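Local coordinates for protein sugar ABC transporter (Agrobacterium radiobacter, PDB 4RXT) that probably serves as the periplasmic solute-binding component of a sugar ABC transporter, and holds arabinopyranose between its two lobes, at residues 205-213 with 235-244. Residues are numbered along the deposited sequence; the frame is centred on the assembly and turned at random.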
ATOM      1  N   ALA A 205       0.976  -8.721  -5.137  1.00 10.68           N
ATOM      2  CA  ALA A 205       1.168  -8.647  -6.599  1.00 11.43           C
ATOM      3  C   ALA A 205       2.408  -9.418  -7.094  1.00 12.13           C
ATOM      4  O   ALA A 205       2.357 -10.099  -8.104  1.00 11.09           O
ATOM      5  CB  ALA A 205       1.248  -7.202  -7.035  1.00 12.14           C
ATOM      6  N   GLN A 206       3.493  -9.305  -6.357  1.00 10.93           N
ATOM      7  CA  GLN A 206       4.720 -10.063  -6.699  1.00 10.93           C
ATOM      8  C   GLN A 206       4.435 -11.548  -6.692  1.00 12.22           C
ATOM      9  O   GLN A 206       4.745 -12.245  -7.638  1.00 12.37           O
ATOM     10  CB  GLN A 206       5.831  -9.753  -5.688  1.00 12.98           C
ATOM     11  CG  GLN A 206       6.372  -8.325  -5.727  1.00 15.33           C
ATOM     12  CD  GLN A 206       7.190  -7.960  -4.489  1.00 14.09           C
ATOM     13  OE1 GLN A 206       7.071  -8.579  -3.414  1.00 21.24           O
ATOM     14  NE2 GLN A 206       8.051  -6.974  -4.641  1.00 18.74           N
ATOM     15  N   GLY A 207       3.925 -12.052  -5.587  1.00 12.37           N
ATOM     16  CA  GLY A 207       3.668 -13.479  -5.441  1.00 11.76           C
ATOM     17  C   GLY A 207       2.604 -14.064  -6.348  1.00 11.28           C
ATOM     18  O   GLY A 207       2.780 -15.127  -6.950  1.00 11.55           O
ATOM     19  N   VAL A 208       1.472 -13.372  -6.448  1.00 10.53           N
ATOM     20  CA  VAL A 208       0.386 -13.828  -7.321  1.00 12.45           C
ATOM     21  C   VAL A 208       0.798 -13.739  -8.803  1.00 13.64           C
ATOM     22  O   VAL A 208       0.557 -14.673  -9.593  1.00 11.86           O
ATOM     23  CB  VAL A 208      -0.896 -13.012  -7.067  1.00 11.50           C
ATOM     24  CG1 VAL A 208      -1.988 -13.322  -8.093  1.00 16.67           C
ATOM     25  CG2 VAL A 208      -1.368 -13.304  -5.661  1.00 12.11           C
ATOM     26  N   GLY A 209       1.420 -12.629  -9.180  1.00 10.99           N
ATOM     27  CA  GLY A 209       1.915 -12.485 -10.527  1.00 11.00           C
ATOM     28  C   GLY A 209       2.878 -13.604 -10.863  1.00 11.70           C
ATOM     29  O   GLY A 209       2.822 -14.161 -11.985  1.00 11.52           O
ATOM     30  N   GLN A 210       3.775 -13.912  -9.928  1.00 10.47           N
ATOM     31  CA  GLN A 210       4.779 -14.985 -10.113  1.00 13.22           C
ATOM     32  C   GLN A 210       4.071 -16.312 -10.379  1.00 13.09           C
ATOM     33  O   GLN A 210       4.438 -17.070 -11.254  1.00 13.57           O
ATOM     34  CB  GLN A 210       5.731 -15.079  -8.924  1.00 14.90           C
ATOM     35  CG  GLN A 210       6.965 -15.959  -9.119  1.00 16.85           C
ATOM     36  CD  GLN A 210       8.008 -15.371 -10.052  1.00 34.13           C
ATOM     37  OE1 GLN A 210       8.425 -14.219  -9.896  1.00 56.79           O
ATOM     38  NE2 GLN A 210       8.471 -16.174 -10.984  1.00 51.70           N
ATOM     39  N   ALA A 211       3.034 -16.610  -9.607  1.00 12.86           N
ATOM     40  CA  ALA A 211       2.273 -17.855  -9.800  1.00 12.14           C
ATOM     41  C   ALA A 211       1.639 -17.955 -11.203  1.00 11.08           C
ATOM     42  O   ALA A 211       1.674 -19.013 -11.881  1.00 13.53           O
ATOM     43  CB  ALA A 211       1.155 -17.981  -8.746  1.00 13.28           C
ATOM     44  N   ILE A 212       1.042 -16.841 -11.639  1.00  9.37           N
ATOM     45  CA  ILE A 212       0.445 -16.800 -12.961  1.00 12.33           C
ATOM     46  C   ILE A 212       1.499 -16.900 -14.083  1.00 11.76           C
ATOM     47  O   ILE A 212       1.304 -17.672 -15.032  1.00 13.35           O
ATOM     48  CB  ILE A 212      -0.412 -15.531 -13.116  1.00 12.21           C
ATOM     49  CG1 ILE A 212      -1.605 -15.562 -12.113  1.00 15.31           C
ATOM     50  CG2 ILE A 212      -0.967 -15.386 -14.534  1.00 13.79           C
ATOM     51  CD1 ILE A 212      -2.389 -16.859 -12.008  1.00 20.93           C
ATOM     52  N   ALA A 213       2.603 -16.162 -13.953  1.00 11.43           N
ATOM     53  CA  ALA A 213       3.717 -16.203 -14.951  1.00 13.40           C
ATOM     54  C   ALA A 213       4.293 -17.623 -15.064  1.00  9.91           C
ATOM     55  O   ALA A 213       4.461 -18.174 -16.182  1.00 15.46           O
ATOM     56  CB  ALA A 213       4.831 -15.238 -14.557  1.00 17.09           C
ATOM     57  N   PHE A 235       5.682  -8.176 -15.190  1.00 14.08           N
ATOM     58  CA  PHE A 235       4.457  -8.982 -15.308  1.00 13.25           C
ATOM     59  C   PHE A 235       3.354  -8.206 -16.041  1.00 12.57           C
ATOM     60  O   PHE A 235       2.554  -8.792 -16.777  1.00 12.42           O
ATOM     61  CB  PHE A 235       3.913  -9.376 -13.912  1.00 13.07           C
ATOM     62  CG  PHE A 235       4.799 -10.353 -13.138  1.00 15.06           C
ATOM     63  CD1 PHE A 235       5.603 -11.285 -13.799  1.00 16.86           C
ATOM     64  CD2 PHE A 235       4.798 -10.341 -11.784  1.00 15.19           C
ATOM     65  CE1 PHE A 235       6.417 -12.157 -13.097  1.00 17.55           C
ATOM     66  CE2 PHE A 235       5.570 -11.219 -11.067  1.00 17.15           C
ATOM     67  CZ  PHE A 235       6.385 -12.137 -11.704  1.00 16.34           C
ATOM     68  N   LEU A 236       3.303  -6.892 -15.834  1.00 13.09           N
ATOM     69  CA  LEU A 236       2.334  -6.067 -16.570  1.00 13.27           C
ATOM     70  C   LEU A 236       2.596  -6.119 -18.097  1.00 15.92           C
ATOM     71  O   LEU A 236       1.711  -6.297 -18.925  1.00 17.37           O
ATOM     72  CB  LEU A 236       2.377  -4.640 -16.045  1.00 18.17           C
ATOM     73  CG  LEU A 236       1.262  -3.734 -16.558  1.00 17.24           C
ATOM     74  CD1 LEU A 236      -0.074  -4.244 -16.053  1.00 18.28           C
ATOM     75  CD2 LEU A 236       1.458  -2.305 -16.084  1.00 17.97           C
ATOM     76  N   LYS A 237       3.862  -6.082 -18.451  1.00 13.50           N
ATOM     77  CA  LYS A 237       4.221  -6.114 -19.855  1.00 18.31           C
ATOM     78  C   LYS A 237       4.047  -7.509 -20.445  1.00 18.54           C
ATOM     79  O   LYS A 237       3.653  -7.654 -21.616  1.00 19.98           O
ATOM     80  CB  LYS A 237       5.640  -5.639 -19.986  1.00 17.09           C
ATOM     81  CG  LYS A 237       5.725  -4.156 -19.755  1.00 19.14           C
ATOM     82  CD  LYS A 237       7.047  -3.590 -20.187  1.00 28.66           C
ATOM     83  CE  LYS A 237       8.190  -4.014 -19.282  1.00 37.69           C
ATOM     84  NZ  LYS A 237       9.294  -3.010 -19.328  1.00 33.61           N
ATOM     85  N   SER A 238       4.357  -8.530 -19.643  1.00 19.21           N
ATOM     86  CA  SER A 238       4.308  -9.910 -20.125  1.00 21.11           C
ATOM     87  C   SER A 238       2.867 -10.406 -20.220  1.00 25.90           C
ATOM     88  O   SER A 238       2.590 -11.378 -20.926  1.00 25.24           O
ATOM     89  CB  SER A 238       5.110 -10.858 -19.234  1.00 20.14           C
ATOM     90  OG  SER A 238       4.401 -11.195 -18.034  1.00 25.46           O
ATOM     91  N   GLY A 239       1.966  -9.745 -19.479  1.00 20.09           N
ATOM     92  CA  GLY A 239       0.567 -10.117 -19.410  1.00 19.97           C
ATOM     93  C   GLY A 239       0.200 -10.938 -18.191  1.00 17.45           C
ATOM     94  O   GLY A 239      -0.963 -11.245 -17.988  1.00 22.07           O
ATOM     95  N   ALA A 240       1.182 -11.297 -17.369  1.00 17.15           N
ATOM     96  CA  ALA A 240       0.866 -12.048 -16.123  1.00 15.04           C
ATOM     97  C   ALA A 240       0.054 -11.255 -15.119  1.00 15.95           C
ATOM     98  O   ALA A 240      -0.636 -11.842 -14.312  1.00 16.28           O
ATOM     99  CB  ALA A 240       2.115 -12.589 -15.446  1.00 15.48           C
ATOM    100  N   ILE A 241       0.186  -9.932 -15.172  1.00 13.95           N
ATOM    101  CA  ILE A 241      -0.648  -9.004 -14.414  1.00 14.90           C
ATOM    102  C   ILE A 241      -1.400  -8.144 -15.421  1.00 11.91           C
ATOM    103  O   ILE A 241      -0.818  -7.695 -16.403  1.00 12.62           O
ATOM    104  CB  ILE A 241       0.130  -8.160 -13.389  1.00 12.91           C
ATOM    105  CG1 ILE A 241       0.610  -9.062 -12.258  1.00 14.65           C
ATOM    106  CG2 ILE A 241      -0.751  -7.005 -12.869  1.00 14.46           C
ATOM    107  CD1 ILE A 241       1.401  -8.363 -11.167  1.00 13.83           C
ATOM    108  N   ALA A 242      -2.706  -7.930 -15.205  1.00 13.00           N
ATOM    109  CA  ALA A 242      -3.557  -7.155 -16.093  1.00 11.99           C
ATOM    110  C   ALA A 242      -3.565  -5.664 -15.776  1.00 12.19           C
ATOM    111  O   ALA A 242      -3.799  -4.809 -16.661  1.00 13.51           O
ATOM    112  CB  ALA A 242      -4.980  -7.699 -16.063  1.00 14.00           C
ATOM    113  N   GLY A 243      -3.345  -5.346 -14.505  1.00 14.02           N
ATOM    114  CA  GLY A 243      -3.362  -3.962 -14.059  1.00 11.32           C
ATOM    115  C   GLY A 243      -2.745  -3.843 -12.704  1.00  9.01           C
ATOM    116  O   GLY A 243      -2.800  -4.801 -11.932  1.00 11.65           O
ATOM    117  N   LEU A 244      -2.203  -2.652 -12.423  1.00 11.38           N
ATOM    118  CA  LEU A 244      -1.671  -2.308 -11.111  1.00 12.42           C
ATOM    119  C   LEU A 244      -2.211  -0.976 -10.690  1.00 13.25           C
ATOM    120  O   LEU A 244      -2.067   0.018 -11.433  1.00 12.76           O
ATOM    121  CB  LEU A 244      -0.145  -2.172 -11.156  1.00 14.74           C
ATOM    122  CG  LEU A 244       0.628  -3.462 -11.446  1.00 13.63           C
ATOM    123  CD1 LEU A 244       2.070  -3.158 -11.831  1.00 15.44           C
ATOM    124  CD2 LEU A 244       0.581  -4.449 -10.279  1.00 16.45           C
TER
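Phe235 lays its ring against the bare backbone of Gly209, joining two neighbouring helices of one α/β lobe in a type I periplasmic-binding-protein fold. Helix 202-214 and the end of helix 230-238, with the turn into strand 243-246, cover the same face of the mixed sheet. Gly239 ends helix 230-238 with a positive phi, which glycine adopts readily. At the other end of the contact, Ala205 and Leu244 have side chains about 6 Å from those of the sugar-binding residues Asn201 and Asp227, respectively.

The aromatic contact dominates. Gly209 has no side chain, so its backbone meets the ring directly: C lies over one face, offset toward the rim, 3.6 Å from Phe235 CE2. CG of Phe235 stands anti to the carbonyl carbon (chi1 -68°), carrying the ring across to helix 202-214. The short side chain of Ala213 reaches the ring with its methyl alone, CB lying 3.8 Å from Phe235 CE1, obliquely.

Beside the ring, aliphatic side chains pack. Ala240 presents its methyl to Ala213, the two CB atoms 3.9 Å apart, and to Ile212 CG2. Farther along, Ile241 CD1 and Leu244 CD2 each lie 4.3 Å from Ala205 CB; CD1 also makes van der Waals contact with Ala205 O. Val223 of the adjoining strand 222-226 touches both Ile212 and Ile241, closing this apolar layer against the sheet.

Polar atoms meet the ring at its margin. Gln206 O lies near the ring plane at the edge, while Gln206 NE2 is hydrogen-bonded to Asp229. Gln210 NE2 is hydrogen-bonded to Glu214; a bend at chi2 (72°) turns the amide back so that OE1 lies in the ring plane, 3.4 Å from Phe235 CZ.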